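Side-chain contacts in ornithine aminotransferase (Plasmodium falciparum, PDB 3LG0), which transfers the delta-amino group of ornithine to 2-oxoglutarate, probably with pyridoxal 5'-phosphate as cofactor, giving the semialdehyde of glutamate together with glutamate: residues E353-N356 with D357-N360; V361-I364 with C365-F368. All coordinates share one frame; numbering follows the deposited sequence.

Contact 1: E353-N356 with D357-N360; sequences EFKN and DLVN
Leu358 folds back over Lys355 where the chain leaves strand 349-354. Its CB sits 3.6 Å from the carbonyl oxygen O of Lys355. One step out, Leu358 CG lies 4.0 Å from Lys355 CB. Of the two methyls, Leu358 CD1 is the one that still meets Lys355, 4.2 Å from Lys355 CB. The Lys355 chain bends away beyond that point, and its NZ is hydrogen-bonded to the backbone O of Lys338.

The backbone forms a type I beta turn, with Asn356 and Asp357 at its two central positions. Leu358 N closes it with a bond of 2.8 Å to Lys355 O. That donor stands above the carbonyl plane, 42° out of it. Val359 N gives Lys355 O a second bond of 3.2 Å, and this donor is in the carbonyl plane. Two N-H groups thus grip one acceptor, and the second adds an i to i+4 alpha turn. The turn carries the chain from the sheet that holds strands 340-346 and 382-385 to helix 361-370, within the fold type I architecture of class III aminotransferases.

A water is held beside the turn. It donates to Asn356 OD1 and accepts from Asp357 N at 3.0 Å. Asn356 has CG between its backbone N and carbonyl carbon (chi1 59°), which brings the amide up to the next peptide and within range of that water.

On the buried side, Val359 CG2 rests 3.9 Å from Phe354 CB. The methyl approaches the Phe354 ring obliquely. Val339 touches both side chains.

Contact 2: V361-I364 with C365-F368; sequences VWDI and CLKF
Trp362 and Leu366 are one turn apart in the first two turns of the alpha helix 361-370, which packs against strands 373-378 and 382-385 of the mixed sheet and against helix 393-412.

Backbone hydrogen bonds come first. They run in the regular i to i+4 pattern: Cys365 N to Val361 O, Leu366 N to Trp362 O, Lys367 N to Asp363 O and Phe368 N to Ile364 O. The bond from Phe368 N to Ile364 O is 2.8 Å long, with an N-H...O angle of 159°.

Apolar packing joins Ile364 and Phe368. Both side chains run in the same direction, flank to flank. Ile364 CG2, anti to its own backbone N, meets the far part of the phenyl ring, 3.5 Å from Phe368 CE2. Val383 and Thr406 also touch Phe368, so Phe368 meets both the sheet and helix 393-412.

Lys367 makes the charged contacts. Its NZ forms a salt bridge with Glu370, and it has a cation-pi contact with Phe409 of helix 393-412.

A CH-pi contact links Leu366 to Trp362. Leu366 CG lies over one face of the indole, 4.1 Å from the centroid of the five-membered ring and 27° off its normal. Ile28 touches both side chains. The closest approach of the two side chains is tight, with Leu366 CD1 3.3 Å from Trp362 NE1.

Contact 2 begins where contact 1 ends, and their centres are about 11 Å apart. Asn360, the last residue of contact 1, is the N-cap of the helix: its OD1 accepts a hydrogen bond from Asp363 N. The buried sides of the two contacts also meet. The delta methyl of Ile364 fits against both Phe354 and Val359, with Ile364 CD1 3.6 Å from Phe354 CD1 and 3.8 Å from Val359 CG2. The strand end, the turn and the first helical turn therefore share one apolar patch. Both contacts lie away from Lys262, the lysine that by similarity carries pyridoxal phosphate but is unmodified here.

Contact 1: E353-N356 with D357-N360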
loop_
_atom_site.group_PDB
_atom_site.type_symbol
_atom_site.label_atom_id
_atom_site.label_comp_id
_atom_site.label_asym_id
_atom_site.label_seq_id
_atom_site.Cartn_x
_atom_site.Cartn_y
_atom_site.Cartn_z
ATOM N N GLU A 353 20.556 11.261 -20.300
ATOM C CA GLU A 353 20.934 12.356 -19.417
ATOM C C GLU A 353 21.288 13.577 -20.263
ATOM O O GLU A 353 21.985 13.442 -21.243
ATOM C CB GLU A 353 22.115 11.972 -18.534
ATOM C CG GLU A 353 22.666 13.149 -17.762
ATOM C CD GLU A 353 23.667 12.758 -16.696
ATOM O OE1 GLU A 353 23.878 11.545 -16.475
ATOM O OE2 GLU A 353 24.233 13.674 -16.060
ATOM N N PHE A 354 20.781 14.751 -19.884
ATOM C CA PHE A 354 21.014 15.997 -20.616
ATOM C C PHE A 354 21.945 16.920 -19.841
ATOM O O PHE A 354 22.041 16.819 -18.621
ATOM C CB PHE A 354 19.681 16.722 -20.884
ATOM C CG PHE A 354 18.795 16.004 -21.850
ATOM C CD1 PHE A 354 18.929 16.212 -23.219
ATOM C CD2 PHE A 354 17.857 15.090 -21.395
ATOM C CE1 PHE A 354 18.130 15.529 -24.110
ATOM C CE2 PHE A 354 17.061 14.400 -22.275
ATOM C CZ PHE A 354 17.187 14.622 -23.640
ATOM N N LYS A 355 22.621 17.816 -20.552
ATOM C CA LYS A 355 23.405 18.874 -19.915
ATOM C C LYS A 355 22.433 19.927 -19.374
ATOM O O LYS A 355 21.984 20.815 -20.115
ATOM C CB LYS A 355 24.391 19.541 -20.906
ATOM C CG LYS A 355 25.024 18.629 -21.956
ATOM C CD LYS A 355 26.339 18.052 -21.508
ATOM C CE LYS A 355 27.512 18.751 -22.160
ATOM N NZ LYS A 355 27.641 18.391 -23.603
ATOM N N ASN A 356 22.109 19.844 -18.085
ATOM C CA ASN A 356 21.084 20.726 -17.521
ATOM C C ASN A 356 21.468 22.213 -17.514
ATOM O O ASN A 356 20.646 23.069 -17.185
ATOM C CB ASN A 356 20.672 20.270 -16.116
ATOM C CG ASN A 356 21.836 20.241 -15.157
ATOM O OD1 ASN A 356 22.953 19.884 -15.531
ATOM N ND2 ASN A 356 21.585 20.615 -13.909
ATOM N N ASP A 357 22.711 22.520 -17.868
ATOM C CA ASP A 357 23.124 23.909 -18.034
ATOM C C ASP A 357 22.688 24.472 -19.383
ATOM O O ASP A 357 22.652 25.687 -19.566
ATOM C CB ASP A 357 24.636 24.035 -17.900
ATOM C CG ASP A 357 25.083 24.004 -16.468
ATOM O OD1 ASP A 357 24.247 24.310 -15.594
ATOM O OD2 ASP A 357 26.259 23.672 -16.216
ATOM N N LEU A 358 22.364 23.589 -20.323
ATOM C CA LEU A 358 21.988 24.016 -21.668
ATOM C C LEU A 358 20.492 23.910 -21.923
ATOM O O LEU A 358 19.929 24.718 -22.658
ATOM C CB LEU A 358 22.752 23.211 -22.716
ATOM C CG LEU A 358 24.276 23.227 -22.550
ATOM C CD1 LEU A 358 24.962 22.559 -23.720
ATOM C CD2 LEU A 358 24.772 24.652 -22.394
ATOM N N VAL A 359 19.846 22.914 -21.315
ATOM C CA VAL A 359 18.403 22.724 -21.496
ATOM C C VAL A 359 17.632 22.521 -20.200
ATOM O O VAL A 359 18.174 22.061 -19.194
ATOM C CB VAL A 359 18.087 21.531 -22.400
ATOM C CG1 VAL A 359 18.167 21.925 -23.855
ATOM C CG2 VAL A 359 19.014 20.361 -22.077
ATOM N N ASN A 360 16.352 22.868 -20.246
ATOM C CA ASN A 360 15.444 22.548 -19.169
ATOM C C ASN A 360 14.750 21.238 -19.504
ATOM O O ASN A 360 14.148 21.104 -20.566
ATOM C CB ASN A 360 14.424 23.659 -18.971
ATOM C CG ASN A 360 13.447 23.339 -17.869
ATOM O OD1 ASN A 360 12.508 22.566 -18.067
ATOM N ND2 ASN A 360 13.675 23.912 -16.687
HETATM O O HOH W 1 25.070 20.721 -17.797
#

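Contact 2: V361-I364 with C365-F368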
loop_
_atom_site.group_PDB
_atom_site.type_symbol
_atom_site.label_atom_id
_atom_site.label_comp_id
_atom_site.label_asym_id
_atom_site.label_seq_id
_atom_site.Cartn_x
_atom_site.Cartn_y
_atom_site.Cartn_z
ATOM N N VAL A 361 14.848 20.269 -18.599
ATOM C CA VAL A 361 14.417 18.905 -18.898
ATOM C C VAL A 361 12.896 18.744 -18.844
ATOM O O VAL A 361 12.321 17.921 -19.564
ATOM C CB VAL A 361 15.138 17.873 -17.993
ATOM C CG1 VAL A 361 14.708 16.487 -18.337
ATOM C CG2 VAL A 361 16.634 17.974 -18.186
ATOM N N TRP A 362 12.250 19.533 -17.996
ATOM C CA TRP A 362 10.798 19.620 -18.004
ATOM C C TRP A 362 10.319 19.972 -19.414
ATOM O O TRP A 362 9.426 19.304 -19.955
ATOM C CB TRP A 362 10.324 20.673 -16.994
ATOM C CG TRP A 362 8.830 20.890 -16.948
ATOM C CD1 TRP A 362 8.127 21.900 -17.546
ATOM C CD2 TRP A 362 7.862 20.093 -16.249
ATOM N NE1 TRP A 362 6.789 21.779 -17.267
ATOM C CE2 TRP A 362 6.597 20.682 -16.470
ATOM C CE3 TRP A 362 7.942 18.943 -15.455
ATOM C CZ2 TRP A 362 5.419 20.155 -15.933
ATOM C CZ3 TRP A 362 6.761 18.414 -14.925
ATOM C CH2 TRP A 362 5.522 19.025 -15.165
ATOM N N ASP A 363 10.926 20.999 -20.021
ATOM C CA ASP A 363 10.541 21.410 -21.382
ATOM C C ASP A 363 10.753 20.296 -22.401
ATOM O O ASP A 363 9.951 20.112 -23.316
ATOM C CB ASP A 363 11.281 22.683 -21.814
ATOM C CG ASP A 363 10.880 23.900 -20.988
ATOM O OD1 ASP A 363 9.754 23.915 -20.441
ATOM O OD2 ASP A 363 11.690 24.846 -20.870
ATOM N N ILE A 364 11.831 19.537 -22.232
ATOM C CA ILE A 364 12.077 18.382 -23.093
ATOM C C ILE A 364 10.924 17.381 -23.005
ATOM O O ILE A 364 10.432 16.908 -24.028
ATOM C CB ILE A 364 13.436 17.709 -22.770
ATOM C CG1 ILE A 364 14.587 18.677 -23.065
ATOM C CG2 ILE A 364 13.594 16.414 -23.558
ATOM C CD1 ILE A 364 15.950 18.172 -22.639
ATOM N N CYS A 365 10.476 17.090 -21.785
ATOM C CA CYS A 365 9.349 16.181 -21.578
ATOM C C CYS A 365 8.065 16.724 -22.195
ATOM O O CYS A 365 7.307 15.988 -22.826
ATOM C CB CYS A 365 9.144 15.897 -20.081
ATOM S SG CYS A 365 10.501 14.985 -19.336
ATOM N N LEU A 366 7.825 18.018 -22.016
ATOM C CA LEU A 366 6.674 18.662 -22.642
ATOM C C LEU A 366 6.750 18.538 -24.160
ATOM O O LEU A 366 5.734 18.346 -24.819
ATOM C CB LEU A 366 6.574 20.136 -22.243
ATOM C CG LEU A 366 6.376 20.449 -20.760
ATOM C CD1 LEU A 366 6.147 21.944 -20.544
ATOM C CD2 LEU A 366 5.229 19.667 -20.199
ATOM N N LYS A 367 7.960 18.635 -24.712
ATOM C CA LYS A 367 8.134 18.499 -26.157
ATOM C C LYS A 367 7.922 17.058 -26.627
ATOM O O LYS A 367 7.340 16.820 -27.693
ATOM C CB LYS A 367 9.511 19.007 -26.596
ATOM C CG LYS A 367 9.612 19.370 -28.075
ATOM C CD LYS A 367 8.720 20.574 -28.390
ATOM C CE LYS A 367 8.806 20.977 -29.856
ATOM N NZ LYS A 367 7.932 22.143 -30.163
ATOM N N PHE A 368 8.403 16.095 -25.843
ATOM C CA PHE A 368 8.143 14.691 -26.149
ATOM C C PHE A 368 6.644 14.490 -26.258
ATOM O O PHE A 368 6.150 13.852 -27.195
ATOM C CB PHE A 368 8.670 13.749 -25.047
ATOM C CG PHE A 368 10.129 13.447 -25.147
ATOM C CD1 PHE A 368 10.698 13.124 -26.361
ATOM C CD2 PHE A 368 10.932 13.467 -24.021
ATOM C CE1 PHE A 368 12.050 12.836 -26.458
ATOM C CE2 PHE A 368 12.276 13.186 -24.108
ATOM C CZ PHE A 368 12.838 12.871 -25.332
#